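Periplasmic solute binding protein (Pectobacterium atrosepticum, PDB 4RY1) probably binds a sugar or related solute in the periplasm and presents it to an ABC-type transporter for uptake. Local coordinates at residues 7-10 / 14-17; 252-257 / 320-325; 47-52 / 60-65; 290-295 / 304-309. One frame throughout, in Å; residues are numbered along the deposited sequence. Where two conformers were deposited one is given.

Contact 1 (7-10 / 14-17); sequences ISWW and QRHE. With ACT (acetate ion), chain F.
Trp9 and Trp10, which close strand 3-10, meet Arg15 and His16 on the helix that follows, within the beta-alpha-beta unit formed by strand 3-10, helix 13-29 and strand 33-40. Trp9 points toward the helix. Its NE1 donates to His16 ND1 at 2.9 Å, but the bond is bent, 135° at the hydrogen: the donor lies near the imidazole plane while ND1 is tilted from the indole plane. The two rings meet rim to rim, their planes 59° apart. A tryptophan suits this place because its broad apolar ring packs on Thr19, Leu20 and Ile23 of the same helix while its one N-H is satisfied by the histidine. Trp10 starts away from the helix, its CG held between the backbone N and the carbonyl carbon (chi1 69°). Its NE1 gives a weak hydrogen bond, 3.2 Å, to acetate O, which also accepts from Arg15 NH1. The Trp10 carbonyl O accepts a fairly straight bond from that NH1, at 3.0 Å. Arginine is well chosen here: its long chain, bent at chi3, spans the gap and its flat end serves several acceptors. On this acetate, probably from the crystallisation liquor, OXT accepts a nearly straight bond from Arg15 NH2 at 3.0 Å.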
loop_
_atom_site.group_PDB
_atom_site.type_symbol
_atom_site.label_atom_id
_atom_site.label_comp_id
_atom_site.label_asym_id
_atom_site.label_seq_id
_atom_site.Cartn_x
_atom_site.Cartn_y
_atom_site.Cartn_z
ATOM N N ILE A 7 21.193 -1.709 -8.708
ATOM C CA ILE A 7 20.007 -1.563 -7.817
ATOM C C ILE A 7 18.882 -0.848 -8.554
ATOM O O ILE A 7 19.104 0.196 -9.166
ATOM C CB ILE A 7 20.349 -0.841 -6.473
ATOM C CG1 ILE A 7 19.096 -0.667 -5.626
ATOM C CG2 ILE A 7 21.048 0.470 -6.713
ATOM C CD1 ILE A 7 19.390 -0.253 -4.191
ATOM N N SER A 8 17.696 -1.447 -8.525
ATOM C CA SER A 8 16.499 -0.829 -9.059
ATOM C C SER A 8 15.466 -0.452 -8.017
ATOM O O SER A 8 15.298 -1.124 -6.989
ATOM C CB SER A 8 15.832 -1.705 -10.124
ATOM O OG SER A 8 15.270 -2.922 -9.604
ATOM N N TRP A 9 14.742 0.601 -8.331
ATOM C CA TRP A 9 13.589 1.009 -7.537
ATOM C C TRP A 9 12.655 1.896 -8.358
ATOM O O TRP A 9 13.005 2.307 -9.452
ATOM C CB TRP A 9 14.018 1.741 -6.230
ATOM C CG TRP A 9 14.550 3.143 -6.452
ATOM C CD1 TRP A 9 13.837 4.296 -6.424
ATOM C CD2 TRP A 9 15.887 3.505 -6.780
ATOM N NE1 TRP A 9 14.648 5.360 -6.675
ATOM C CE2 TRP A 9 15.914 4.913 -6.914
ATOM C CE3 TRP A 9 17.073 2.786 -6.970
ATOM C CZ2 TRP A 9 17.066 5.616 -7.261
ATOM C CZ3 TRP A 9 18.220 3.486 -7.310
ATOM C CH2 TRP A 9 18.213 4.897 -7.427
ATOM N N TRP A 10 11.475 2.177 -7.822
ATOM C CA TRP A 10 10.547 3.143 -8.415
ATOM C C TRP A 10 10.225 4.227 -7.406
ATOM O O TRP A 10 10.430 4.067 -6.197
ATOM C CB TRP A 10 9.229 2.488 -8.849
ATOM C CG TRP A 10 8.378 2.032 -7.694
ATOM C CD1 TRP A 10 7.460 2.761 -7.002
ATOM C CD2 TRP A 10 8.406 0.754 -7.086
ATOM N NE1 TRP A 10 6.931 2.026 -5.994
ATOM C CE2 TRP A 10 7.461 0.765 -6.042
ATOM C CE3 TRP A 10 9.100 -0.422 -7.356
ATOM C CZ2 TRP A 10 7.236 -0.340 -5.241
ATOM C CZ3 TRP A 10 8.877 -1.503 -6.557
ATOM C CH2 TRP A 10 7.954 -1.472 -5.523
ATOM N N GLN A 14 11.736 12.966 -5.341
ATOM C CA GLN A 14 12.259 13.127 -3.962
ATOM C C GLN A 14 12.856 11.821 -3.474
ATOM O O GLN A 14 13.922 11.810 -2.900
ATOM C CB GLN A 14 11.205 13.667 -3.005
ATOM C CG GLN A 14 10.758 15.056 -3.385
ATOM C CD GLN A 14 11.679 16.141 -2.903
ATOM O OE1 GLN A 14 12.704 15.883 -2.248
ATOM N NE2 GLN A 14 11.312 17.378 -3.203
ATOM N N ARG A 15 12.178 10.708 -3.722
ATOM C CA ARG A 15 12.744 9.413 -3.387
ATOM C C ARG A 15 14.005 9.150 -4.211
ATOM O O ARG A 15 14.977 8.592 -3.694
ATOM C CB ARG A 15 11.700 8.282 -3.555
ATOM C CG ARG A 15 12.283 6.903 -3.254
ATOM C CD ARG A 15 11.285 5.788 -3.435
ATOM N NE ARG A 15 10.155 5.861 -2.527
ATOM C CZ ARG A 15 8.956 5.337 -2.753
ATOM N NH1 ARG A 15 8.705 4.680 -3.876
ATOM N NH2 ARG A 15 8.000 5.434 -1.835
ATOM N N HIS A 16 13.990 9.525 -5.488
ATOM C CA HIS A 16 15.172 9.286 -6.317
ATOM C C HIS A 16 16.402 10.003 -5.775
ATOM O O HIS A 16 17.480 9.411 -5.661
ATOM C CB HIS A 16 14.950 9.703 -7.772
ATOM C CG HIS A 16 13.904 8.928 -8.483
ATOM N ND1 HIS A 16 13.560 7.637 -8.162
ATOM C CD2 HIS A 16 13.114 9.288 -9.514
ATOM C CE1 HIS A 16 12.604 7.228 -8.968
ATOM N NE2 HIS A 16 12.319 8.211 -9.802
ATOM N N GLU A 17 16.241 11.283 -5.440
ATOM C CA GLU A 17 17.380 12.046 -4.908
ATOM C C GLU A 17 17.929 11.404 -3.630
ATOM O O GLU A 17 19.130 11.258 -3.438
ATOM C CB GLU A 17 16.999 13.501 -4.643
ATOM C CG GLU A 17 18.185 14.327 -4.135
ATOM C CD GLU A 17 17.776 15.674 -3.572
ATOM O OE1 GLU A 17 16.710 16.222 -3.937
ATOM O OE2 GLU A 17 18.518 16.198 -2.715
HETATM C C ACT F . 4.969 4.777 -3.576
HETATM O O ACT F . 5.729 4.671 -4.567
HETATM O OXT ACT F . 5.329 4.300 -2.488
HETATM C CH3 ACT F . 3.627 5.468 -3.657
#

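Contact 2 (252-257 / 320-325); sequences AIYTYS and GLQNGM
Tyr254, in the short helix 253-257, reaches across to Leu321 and Gln322 in the loop after helix 313-319. Its CG lies anti to the carbonyl carbon and beside the backbone N (chi1 -87°), which carries the ring out from the helix to the loop. There the phenol end slants across the leucine: Tyr254 OH is 3.4 Å from Leu321 CD1 and 3.6 Å from Leu321 CB. The ring follows, with Tyr254 CZ 4.0 Å from Leu321 CB, and the carbonyl O of Leu321 lies over one ring face. The hydroxyl finds its polar partner elsewhere, in a hydrogen bond with Asn345 ND2, so a tyrosine can press its apolar ring on the loop without leaving its polar end unsupported.

Gln322 leaves its backbone pointing away from Tyr254, but the bend at chi2 (-61°) turns the amide back. Its NE2 comes to the ring edge, near the ring plane, 3.9 Å from Tyr254 CE2. The amide and ring planes are 62° apart, and no hydrogen bond joins them. On another side the Gln322 side chain packs on Gln14 and Ala18 of helix 13-29, and its long, flexible chain suits a position between several elements.

The two glycines fit their backbone angles: Gly320 takes positive phi on leaving helix 313-319, and at Gly324 a CB would collide with the preceding carbonyl O. Leu321 O accepts from Gly324 N at 3.0 Å, closing a type I beta turn from Leu321 to Gly324, just after helix 313-319, that docks against one tyrosine of another helix.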
loop_
_atom_site.group_PDB
_atom_site.type_symbol
_atom_site.label_atom_id
_atom_site.label_comp_id
_atom_site.label_asym_id
_atom_site.label_seq_id
_atom_site.Cartn_x
_atom_site.Cartn_y
_atom_site.Cartn_z
ATOM N N ALA A 252 2.004 6.068 1.229
ATOM C CA ALA A 252 1.561 6.893 0.094
ATOM C C ALA A 252 1.240 8.336 0.475
ATOM O O ALA A 252 0.929 9.159 -0.375
ATOM C CB ALA A 252 0.317 6.277 -0.530
ATOM N N ILE A 253 1.260 8.630 1.765
ATOM C CA ILE A 253 0.900 9.975 2.225
ATOM C C ILE A 253 1.736 11.066 1.557
ATOM O O ILE A 253 1.181 12.066 1.127
ATOM C CB ILE A 253 0.983 10.059 3.765
ATOM C CG1 ILE A 253 -0.172 9.253 4.381
ATOM C CG2 ILE A 253 0.993 11.509 4.239
ATOM C CD1 ILE A 253 -0.027 9.020 5.875
ATOM N N TYR A 254 3.050 10.866 1.446
ATOM C CA TYR A 254 3.917 11.896 0.850
ATOM C C TYR A 254 3.489 12.164 -0.592
ATOM O O TYR A 254 3.379 13.302 -1.022
ATOM C CB TYR A 254 5.400 11.500 0.918
ATOM C CG TYR A 254 6.103 11.878 2.199
ATOM C CD1 TYR A 254 5.422 11.936 3.410
ATOM C CD2 TYR A 254 7.447 12.164 2.197
ATOM C CE1 TYR A 254 6.070 12.291 4.581
ATOM C CE2 TYR A 254 8.100 12.513 3.364
ATOM C CZ TYR A 254 7.399 12.575 4.556
ATOM O OH TYR A 254 8.022 12.955 5.739
ATOM N N THR A 255 3.217 11.095 -1.330
ATOM C CA THR A 255 2.746 11.226 -2.710
ATOM C C THR A 255 1.450 12.029 -2.814
ATOM O O THR A 255 1.298 12.912 -3.671
ATOM C CB THR A 255 2.557 9.850 -3.356
ATOM O OG1 THR A 255 3.804 9.141 -3.333
ATOM C CG2 THR A 255 2.046 9.990 -4.783
ATOM N N TYR A 256 0.473 11.696 -1.972
ATOM C CA TYR A 256 -0.816 12.418 -2.008
ATOM C C TYR A 256 -0.748 13.834 -1.447
ATOM O O TYR A 256 -1.576 14.687 -1.778
ATOM C CB TYR A 256 -1.961 11.600 -1.366
ATOM C CG TYR A 256 -2.426 10.537 -2.334
ATOM C CD1 TYR A 256 -1.632 9.441 -2.596
ATOM C CD2 TYR A 256 -3.624 10.669 -3.047
ATOM C CE1 TYR A 256 -2.004 8.478 -3.513
ATOM C CE2 TYR A 256 -4.006 9.711 -3.986
ATOM C CZ TYR A 256 -3.198 8.608 -4.203
ATOM O OH TYR A 256 -3.491 7.633 -5.140
ATOM N N SER A 257 0.264 14.091 -0.627
ATOM C CA SER A 257 0.496 15.412 -0.081
ATOM C C SER A 257 1.222 16.327 -1.067
ATOM O O SER A 257 1.158 17.549 -0.941
ATOM C CB SER A 257 1.333 15.297 1.196
ATOM O OG SER A 257 0.568 14.783 2.265
ATOM N N GLY A 320 15.816 9.303 4.894
ATOM C CA GLY A 320 14.766 9.895 5.726
ATOM C C GLY A 320 13.498 9.085 5.662
ATOM O O GLY A 320 13.512 7.858 5.846
ATOM N N LEU A 321 12.386 9.774 5.447
ATOM C CA LEU A 321 11.065 9.139 5.400
ATOM C C LEU A 321 10.574 8.876 3.967
ATOM O O LEU A 321 9.397 8.587 3.769
ATOM C CB LEU A 321 10.030 9.995 6.141
ATOM C CG LEU A 321 10.310 10.084 7.645
ATOM C CD1 LEU A 321 9.363 11.086 8.293
ATOM C CD2 LEU A 321 10.119 8.737 8.330
ATOM N N GLN A 322 11.477 8.891 2.999
ATOM C CA GLN A 322 11.082 8.738 1.600
ATOM C C GLN A 322 10.553 7.351 1.222
ATOM O O GLN A 322 9.908 7.221 0.182
ATOM C CB GLN A 322 12.255 9.101 0.701
ATOM C CG GLN A 322 12.626 10.572 0.766
ATOM C CD GLN A 322 11.505 11.468 0.316
ATOM O OE1 GLN A 322 10.850 11.199 -0.666
ATOM N NE2 GLN A 322 11.277 12.541 1.068
ATOM N N ASN A 323 10.823 6.352 2.061
ATOM C CA ASN A 323 10.267 5.015 1.897
ATOM C C ASN A 323 9.328 4.642 3.053
ATOM O O ASN A 323 9.074 3.466 3.294
ATOM C CB ASN A 323 11.376 3.964 1.837
ATOM C CG ASN A 323 12.382 4.195 0.751
ATOM O OD1 ASN A 323 13.627 4.067 0.969
ATOM N ND2 ASN A 323 11.897 4.461 -0.414
ATOM N N GLY A 324 8.850 5.640 3.784
ATOM C CA GLY A 324 7.995 5.403 4.931
ATOM C C GLY A 324 8.774 5.335 6.230
ATOM O O GLY A 324 9.954 5.660 6.294
ATOM N N MET A 325 8.079 4.956 7.288
ATOM C CA MET A 325 8.704 4.861 8.608
ATOM C C MET A 325 9.621 3.632 8.681
ATOM O O MET A 325 9.150 2.515 8.507
ATOM C CB MET A 325 7.630 4.784 9.698
ATOM C CG MET A 325 6.846 6.076 9.851
ATOM S SD MET A 325 7.626 7.471 10.794
ATOM C CE MET A 325 7.137 6.946 12.493
#

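Contact 3 (47-52 / 60-65); sequences SRLSTQ and DVMRID
No ring, amide or guanidinium group stands between Leu49 and its partners Met62 and Ile64, so the contact has neither faces nor edges of its own; the flat groups lie around it. Phe79, in a loop, is touched by the side chains of Met62 and Ile64, and the Arg63 guanidinium makes a cation-pi contact with Trp10. The contact belongs to a beta-alpha-beta crossover: helix 45-55 links strand 33-40 to strand 61-64, and strand 3-10 runs parallel between those two.

Leu49 is the residue through which helix 45-55 meets the strand here. Its CG stands anti to the backbone N (chi1 179°), pushing the forked end toward the sheet. A leucine suits this place because its two branches can bridge two strand residues that point to the same side of the sheet.

Met62 points toward the helix and crosses the leucine at about a right angle. The extended chi2 (155°) of this unbranched, flexible residue carries its SD out to 3.6 Å from Leu49 CD1, and the bend at chi3 then turns CE toward the backbone N of Ser293, just after strand 284-292. Ile64 suits an extended strand by its beta-branching, which gives it two arms: CG1 lies between the backbone N and the carbonyl carbon, and the other, CG2, does the touching. It also packs on Leu69 of helix 69-74 and on Leu289 and Ala291 of strand 284-292. The second leucine branch ends on this arm, with Leu49 CD2 3.9 Å from Ile64 CG2.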
loop_
_atom_site.group_PDB
_atom_site.type_symbol
_atom_site.label_atom_id
_atom_site.label_comp_id
_atom_site.label_asym_id
_atom_site.label_seq_id
_atom_site.Cartn_x
_atom_site.Cartn_y
_atom_site.Cartn_z
ATOM N N SER A 47 6.383 -5.087 -14.936
ATOM C CA SER A 47 6.464 -5.782 -16.222
ATOM C C SER A 47 7.944 -5.843 -16.698
ATOM O O SER A 47 8.421 -6.896 -17.148
ATOM C CB SER A 47 5.490 -5.151 -17.231
ATOM O OG SER A 47 5.951 -3.904 -17.651
ATOM N N ARG A 48 8.709 -4.767 -16.481
ATOM C CA ARG A 48 10.136 -4.767 -16.831
ATOM C C ARG A 48 10.926 -5.775 -15.991
ATOM O O ARG A 48 11.791 -6.495 -16.495
ATOM C CB ARG A 48 10.760 -3.361 -16.691
ATOM N N LEU A 49 10.666 -5.764 -14.686
ATOM C CA LEU A 49 11.367 -6.650 -13.771
ATOM C C LEU A 49 11.083 -8.105 -14.096
ATOM O O LEU A 49 11.978 -8.937 -14.085
ATOM C CB LEU A 49 10.980 -6.331 -12.326
ATOM C CG LEU A 49 11.656 -7.242 -11.297
ATOM C CD1 LEU A 49 13.169 -7.102 -11.359
ATOM C CD2 LEU A 49 11.123 -6.970 -9.889
ATOM N N SER A 50 9.819 -8.401 -14.367
ATOM C CA SER A 50 9.412 -9.781 -14.691
ATOM C C SER A 50 10.152 -10.288 -15.938
ATOM O O SER A 50 10.650 -11.405 -15.981
ATOM C CB SER A 50 7.906 -9.872 -14.865
ATOM O OG SER A 50 7.487 -11.215 -14.994
ATOM N N THR A 51 10.244 -9.421 -16.928
ATOM C CA THR A 51 10.970 -9.742 -18.156
ATOM C C THR A 51 12.475 -9.943 -17.875
ATOM O O THR A 51 13.096 -10.893 -18.348
ATOM C CB THR A 51 10.722 -8.689 -19.232
ATOM O OG1 THR A 51 9.327 -8.682 -19.549
ATOM C CG2 THR A 51 11.561 -8.992 -20.494
ATOM N N GLN A 52 13.064 -9.063 -17.067
ATOM C CA GLN A 52 14.462 -9.237 -16.680
ATOM C C GLN A 52 14.705 -10.575 -15.995
ATOM O O GLN A 52 15.663 -11.285 -16.305
ATOM C CB GLN A 52 14.881 -8.133 -15.695
ATOM C CG GLN A 52 15.119 -6.764 -16.328
ATOM C CD GLN A 52 15.450 -5.703 -15.292
ATOM O OE1 GLN A 52 14.930 -5.745 -14.177
ATOM N NE2 GLN A 52 16.289 -4.752 -15.661
ATOM N N ASP A 60 21.085 -6.704 -9.078
ATOM C CA ASP A 60 21.517 -7.406 -7.855
ATOM C C ASP A 60 20.585 -7.148 -6.672
ATOM O O ASP A 60 20.338 -8.038 -5.868
ATOM C CB ASP A 60 22.939 -7.001 -7.478
ATOM C CG ASP A 60 23.928 -7.300 -8.586
ATOM O OD1 ASP A 60 24.074 -6.462 -9.494
ATOM O OD2 ASP A 60 24.478 -8.412 -8.575
ATOM N N VAL A 61 20.166 -5.888 -6.555
ATOM C CA VAL A 61 19.217 -5.450 -5.524
ATOM C C VAL A 61 17.991 -4.863 -6.204
ATOM O O VAL A 61 18.103 -3.976 -7.062
ATOM C CB VAL A 61 19.818 -4.415 -4.557
ATOM C CG1 VAL A 61 18.787 -3.940 -3.515
ATOM C CG2 VAL A 61 20.998 -5.015 -3.835
ATOM N N MET A 62 16.820 -5.362 -5.809
ATOM C CA MET A 62 15.556 -4.889 -6.385
ATOM C C MET A 62 14.623 -4.409 -5.288
ATOM O O MET A 62 14.382 -5.127 -4.317
ATOM C CB MET A 62 14.842 -6.034 -7.098
ATOM C CG MET A 62 15.597 -6.634 -8.280
ATOM S SD MET A 62 15.161 -8.397 -8.684
ATOM C CE MET A 62 16.254 -9.157 -7.439
ATOM N N ARG A 63 14.012 -3.252 -5.486
ATOM C CA ARG A 63 12.797 -2.935 -4.723
ATOM C C ARG A 63 11.655 -3.786 -5.301
ATOM O O ARG A 63 11.492 -3.850 -6.514
ATOM C CB ARG A 63 12.427 -1.470 -4.795
ATOM C CG ARG A 63 11.347 -1.031 -3.815
ATOM C CD ARG A 63 10.816 0.348 -4.161
ATOM N NE ARG A 63 9.717 0.770 -3.293
ATOM C CZ ARG A 63 9.811 1.657 -2.305
ATOM N NH1 ARG A 63 10.970 2.227 -2.029
ATOM N NH2 ARG A 63 8.713 1.959 -1.614
ATOM N N ILE A 64 10.895 -4.428 -4.427
ATOM C CA ILE A 64 9.756 -5.213 -4.833
ATOM C C ILE A 64 8.596 -4.960 -3.885
ATOM O O ILE A 64 8.792 -4.584 -2.733
ATOM C CB ILE A 64 10.046 -6.719 -4.889
ATOM C CG1 ILE A 64 10.462 -7.260 -3.519
ATOM C CG2 ILE A 64 11.075 -7.054 -5.970
ATOM C CD1 ILE A 64 10.477 -8.777 -3.457
ATOM N N ASP A 65 7.385 -5.111 -4.385
ATOM C CA ASP A 65 6.208 -5.126 -3.539
ATOM C C ASP A 65 6.044 -6.509 -2.898
ATOM O O ASP A 65 6.299 -7.548 -3.528
ATOM C CB ASP A 65 4.955 -4.707 -4.328
ATOM C CG ASP A 65 4.375 -3.342 -3.923
ATOM O OD1 ASP A 65 4.862 -2.646 -3.009
ATOM O OD2 ASP A 65 3.397 -2.946 -4.562
#

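Contact 4 (290-295 / 304-309); sequences FAISKN and MLMNFM
As one layer of the alpha/beta lobe, strand 284-292 is followed by a loop and helix 299-310, which packs back along it and sets Met306 and Met309 against Phe290 and Ile292. The axes of strand 290-292 and helix 304-309 are nearly antiparallel, at 166°, and approach to 9.9 Å, a spacing filled by apolar side chains.

Met306 makes the largest share of the contact, with Phe290 close behind. Its CG is anti to the carbonyl carbon, and a bend at chi3 (51°) turns CE back to Phe290. This CE touches Phe290 CB at 3.7 Å and lies 3.4 Å from the Phe290 carbonyl O. The Met306 and Ile292 side chains run at a slant to each other, with Met306 SD 3.5 Å from Ile292 CG1. A methionine suits this place because its pliable chain can follow two strand residues at once, and isoleucine offers its long branch to the sulfur.

Phenylalanine suits position 290 because its flat, wholly apolar ring fills the space between sheet and helix. In one of two deposited conformers, Met309 reaches its far end, with Met309 SD 4.0 Å from Phe290 CZ and 47° off the ring normal. This oblique Met-aromatic contact is doubtful to the extent that it depends on that conformer.

Helix 299-310 lies beside helix 13-29, with Leu305 on Phe26 and Phe308 on Ala25. Leu305 also rests on Ile5 and Ile7 of strand 3-10, while Phe290 packs on Val61 and Arg63 of strand 61-64 and Met306 on Val61.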
loop_
_atom_site.group_PDB
_atom_site.type_symbol
_atom_site.label_atom_id
_atom_site.label_comp_id
_atom_site.label_asym_id
_atom_site.label_seq_id
_atom_site.Cartn_x
_atom_site.Cartn_y
_atom_site.Cartn_z
ATOM N N PHE A 290 13.481 -4.906 -0.101
ATOM C CA PHE A 290 14.647 -5.082 -0.958
ATOM C C PHE A 290 14.977 -6.566 -1.024
ATOM O O PHE A 290 15.097 -7.229 0.012
ATOM C CB PHE A 290 15.882 -4.331 -0.459
ATOM C CG PHE A 290 15.890 -2.859 -0.781
ATOM C CD1 PHE A 290 15.718 -2.390 -2.083
ATOM C CD2 PHE A 290 16.144 -1.928 0.222
ATOM C CE1 PHE A 290 15.742 -1.024 -2.364
ATOM C CE2 PHE A 290 16.182 -0.584 -0.066
ATOM C CZ PHE A 290 15.968 -0.124 -1.342
ATOM N N ALA A 291 15.110 -7.062 -2.258
ATOM C CA ALA A 291 15.482 -8.451 -2.547
ATOM C C ALA A 291 16.803 -8.472 -3.303
ATOM O O ALA A 291 17.123 -7.548 -4.029
ATOM C CB ALA A 291 14.402 -9.115 -3.390
ATOM N N ILE A 292 17.553 -9.548 -3.112
ATOM C CA ILE A 292 18.798 -9.821 -3.842
ATOM C C ILE A 292 18.532 -10.881 -4.930
ATOM O O ILE A 292 17.847 -11.861 -4.691
ATOM C CB ILE A 292 19.916 -10.291 -2.897
ATOM C CG1 ILE A 292 20.241 -9.195 -1.880
ATOM C CG2 ILE A 292 21.167 -10.704 -3.662
ATOM C CD1 ILE A 292 21.254 -9.584 -0.812
ATOM N N SER A 293 19.106 -10.647 -6.106
ATOM C CA SER A 293 18.974 -11.562 -7.236
ATOM C C SER A 293 19.464 -12.938 -6.863
ATOM O O SER A 293 20.522 -13.068 -6.264
ATOM C CB SER A 293 19.788 -11.090 -8.431
ATOM O OG SER A 293 19.860 -12.125 -9.411
ATOM N N LYS A 294 18.696 -13.954 -7.262
ATOM C CA LYS A 294 18.982 -15.338 -6.904
ATOM C C LYS A 294 20.405 -15.674 -7.310
ATOM O O LYS A 294 21.114 -16.349 -6.561
ATOM C CB LYS A 294 17.978 -16.331 -7.528
ATOM C CG LYS A 294 17.975 -17.699 -6.817
ATOM C CD LYS A 294 17.073 -18.739 -7.465
ATOM C CE LYS A 294 16.852 -19.956 -6.552
ATOM N NZ LYS A 294 15.930 -20.964 -7.152
ATOM N N ASN A 295 20.818 -15.203 -8.494
ATOM C CA ASN A 295 22.141 -15.528 -9.021
ATOM C C ASN A 295 23.109 -14.350 -9.097
ATOM O O ASN A 295 24.036 -14.345 -9.903
ATOM C CB ASN A 295 21.990 -16.186 -10.394
ATOM C CG ASN A 295 20.984 -17.323 -10.381
ATOM O OD1 ASN A 295 19.954 -17.266 -11.057
ATOM N ND2 ASN A 295 21.259 -18.345 -9.591
ATOM N N MET A 304 25.410 -5.606 1.882
ATOM C CA MET A 304 26.066 -4.434 2.497
ATOM C C MET A 304 25.351 -3.135 2.097
ATOM O O MET A 304 25.180 -2.225 2.909
ATOM C CB MET A 304 27.566 -4.356 2.137
ATOM C CG MET A 304 28.421 -5.468 2.727
ATOM S SD MET A 304 30.117 -5.646 2.018
ATOM C CE MET A 304 30.814 -4.078 2.595
ATOM N N LEU A 305 24.967 -3.018 0.832
ATOM C CA LEU A 305 24.248 -1.820 0.381
ATOM C C LEU A 305 22.890 -1.705 1.079
ATOM O O LEU A 305 22.482 -0.643 1.565
ATOM C CB LEU A 305 24.067 -1.834 -1.128
ATOM C CG LEU A 305 23.258 -0.702 -1.753
ATOM C CD1 LEU A 305 23.787 0.678 -1.369
ATOM C CD2 LEU A 305 23.159 -0.915 -3.269
ATOM N N MET A 306 22.193 -2.821 1.174
ATOM C CA MET A 306 20.891 -2.858 1.843
ATOM C C MET A 306 21.024 -2.468 3.324
ATOM O O MET A 306 20.265 -1.621 3.830
ATOM C CB MET A 306 20.239 -4.226 1.715
ATOM C CG MET A 306 19.787 -4.527 0.293
ATOM S SD MET A 306 19.344 -6.305 -0.059
ATOM C CE MET A 306 18.215 -6.645 1.299
ATOM N N ASN A 307 21.995 -3.056 4.010
ATOM C CA ASN A 307 22.218 -2.699 5.406
ATOM C C ASN A 307 22.560 -1.225 5.551
ATOM O O ASN A 307 22.126 -0.563 6.489
ATOM C CB ASN A 307 23.315 -3.545 6.011
ATOM C CG ASN A 307 23.578 -3.175 7.445
ATOM O OD1 ASN A 307 22.809 -3.541 8.341
ATOM N ND2 ASN A 307 24.645 -2.444 7.672
ATOM N N PHE A 308 23.361 -0.705 4.635
ATOM C CA PHE A 308 23.749 0.696 4.710
ATOM C C PHE A 308 22.528 1.603 4.643
ATOM O O PHE A 308 22.380 2.556 5.426
ATOM C CB PHE A 308 24.773 1.032 3.620
ATOM C CG PHE A 308 25.387 2.391 3.775
ATOM C CD1 PHE A 308 24.775 3.511 3.243
ATOM C CD2 PHE A 308 26.548 2.550 4.510
ATOM C CE1 PHE A 308 25.325 4.754 3.409
ATOM C CE2 PHE A 308 27.110 3.801 4.676
ATOM C CZ PHE A 308 26.496 4.903 4.115
ATOM N N MET A 309 21.639 1.295 3.706
ATOM C CA MET A 309 20.399 2.071 3.521
ATOM C C MET A 309 19.424 1.987 4.709
ATOM O O MET A 309 18.791 2.979 5.079
ATOM C CB MET A 309 19.678 1.627 2.228
ATOM C CG MET A 309 20.413 1.999 0.935
ATOM S SD MET A 309 19.492 1.597 -0.624
ATOM C CE MET A 309 20.251 2.796 -1.729
#

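Contacts 1, 3 and 4 each reach the same sheet, their centres about 13 to 14 Å apart. Its strands 3-10, 61-64 and 284-292 lie side by side, the first pair parallel and the second antiparallel. Helices 13-29 and 299-310 cover one face of it, in contacts 1 and 4, while helix 45-55 covers the opposite face in contact 3. Along the chain contacts 1, 3 and 4 follow in that order, and contact 2 spans the sequence around contact 4. Contact 2 lies about 13 Å from contact 1 between centres, joined to it by a probable hydrogen bond from Arg15 NE to Gln322 O. A layered alpha-beta lobe, as in other periplasmic binding proteins, results.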